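PDB 1ZVP: hypothetical protein VC0802, which is of unknown function but carries two ACT domains, a fold that often binds small regulatory ligands, and may be a transport protein. Local coordinates for the interface of chains A and B. Numbering follows the deposited sequence. Chains: chain A/B, hypothetical protein VC0802.

The interface of chains A and B. Residues chain A 88, 104-107; chain B 26, 102-105.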
# COMPACT_ATOMS: atom_id res chain seq x y z
N THR A 88 -2.08 2.60 10.08
CA THR A 88 -2.05 3.27 8.77
C THR A 88 -2.66 4.67 8.84
O THR A 88 -2.11 5.61 8.26
CB THR A 88 -2.78 2.47 7.65
OG1 THR A 88 -2.42 1.09 7.72
CG2 THR A 88 -2.43 3.00 6.27
N VAL A 104 1.13 3.85 -0.12
CA VAL A 104 1.55 2.65 0.60
C VAL A 104 1.39 1.33 -0.18
O VAL A 104 0.41 1.11 -0.88
CB VAL A 104 1.09 2.63 2.11
CG1 VAL A 104 0.20 3.82 2.44
CG2 VAL A 104 0.50 1.29 2.55
N ILE A 105 2.43 0.51 -0.10
CA ILE A 105 2.36 -0.86 -0.59
C ILE A 105 2.65 -1.77 0.59
O ILE A 105 3.76 -1.75 1.12
CB ILE A 105 3.33 -1.14 -1.78
CG1 ILE A 105 2.97 -0.23 -2.97
CG2 ILE A 105 3.28 -2.62 -2.16
CD1 ILE A 105 3.84 -0.37 -4.21
N ALA A 106 1.65 -2.52 1.03
CA ALA A 106 1.83 -3.52 2.08
C ALA A 106 2.62 -4.71 1.54
O ALA A 106 2.20 -5.36 0.57
CB ALA A 106 0.48 -3.96 2.62
N GLY A 107 3.78 -4.98 2.14
CA GLY A 107 4.52 -6.21 1.86
C GLY A 107 4.13 -7.23 2.91
O GLY A 107 3.31 -6.94 3.80
N PHE B 26 -1.57 -13.35 1.57
CA PHE B 26 -0.22 -12.80 1.51
C PHE B 26 0.79 -13.89 1.80
O PHE B 26 0.58 -14.71 2.70
CB PHE B 26 -0.05 -11.65 2.51
CG PHE B 26 -0.57 -10.32 2.02
CD1 PHE B 26 0.31 -9.26 1.81
CD2 PHE B 26 -1.93 -10.12 1.79
CE1 PHE B 26 -0.16 -8.03 1.37
CE2 PHE B 26 -2.41 -8.89 1.35
CZ PHE B 26 -1.53 -7.84 1.14
N ALA B 102 -6.31 -2.49 7.39
CA ALA B 102 -6.17 -2.45 5.95
C ALA B 102 -4.74 -2.73 5.52
O ALA B 102 -3.79 -2.16 6.08
CB ALA B 102 -6.61 -1.09 5.43
N ASN B 103 -4.60 -3.61 4.53
CA ASN B 103 -3.35 -3.77 3.81
C ASN B 103 -3.49 -3.12 2.47
O ASN B 103 -4.13 -3.65 1.57
CB ASN B 103 -3.00 -5.24 3.68
CG ASN B 103 -3.09 -5.96 4.99
OD1 ASN B 103 -4.18 -6.01 5.61
ND2 ASN B 103 -1.97 -6.50 5.47
N VAL B 104 -2.92 -1.93 2.36
CA VAL B 104 -3.08 -1.05 1.23
C VAL B 104 -2.01 -1.35 0.19
O VAL B 104 -0.84 -1.46 0.54
CB VAL B 104 -2.89 0.41 1.70
CG1 VAL B 104 -2.92 1.39 0.54
CG2 VAL B 104 -3.88 0.76 2.80
N ILE B 105 -2.40 -1.52 -1.07
CA ILE B 105 -1.43 -1.43 -2.16
C ILE B 105 -1.82 -0.31 -3.12
O ILE B 105 -2.88 -0.37 -3.75
CB ILE B 105 -1.18 -2.77 -2.91
CG1 ILE B 105 -0.89 -3.89 -1.90
CG2 ILE B 105 -0.03 -2.61 -3.92
CD1 ILE B 105 -0.53 -5.22 -2.51
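Strand 103-106 of chain A runs antiparallel to its own copy in chain B, an edge-to-edge pairing of two ACT-domain strands across the two-fold axis, with A:Ile105 opposite B:Ile105. The backbone amide of A:Ala106 donates a hydrogen bond to the carbonyl of B:Val104, N to O 2.7 Å. The donor lies close to the line of the C=O bond (162° at the oxygen). At the hydrogen the bond is moderately straight, 149°. Symmetry supplies the reciprocal contact with the chains exchanged. Between the two bonds the carbonyl oxygens of A:Val104 and B:Val104 come within 3.2 Å of each other; both can only accept, so this is a close approach that the flanking amides would have to offset.

The two isoleucines lie on one side of the ribbon and meet through their branch methyls, CG2 of A:Ile105 to CG2 of B:Ile105 at 3.7 Å. In both, CG2 stands anti to the backbone N while CG1 lies beside it, and the two CG2 methyls lie alongside each other as the side chains cross obliquely. CG2 of B:Ile105 also touches CG1 of A:Ile105, 3.9 Å away.

On the opposite side the valines pack at about a right angle, CG2 of A:Val104 against CB of B:Val104, 3.6 Å. A:Val104 is modelled nearly eclipsed (chi1 5°), unlike B:Val104, which has CG1 anti to the backbone N, a difference that may lie in the model. Next to the hydrogen bond, CB of A:Ala106 meets CB of B:Asn103, 3.9 Å apart.

From strand 24-29, B:Phe26 brings its ring edge up to the A:Ala106 carbonyl, with the oxygen in the ring plane and 3.7 Å from CE1. Main-chain pairing, with branched apolar side chains packed beside it, thus joins the sheet edges of the two copies and may stabilise a dimer, although the structure alone does not show that this assembly forms in solution.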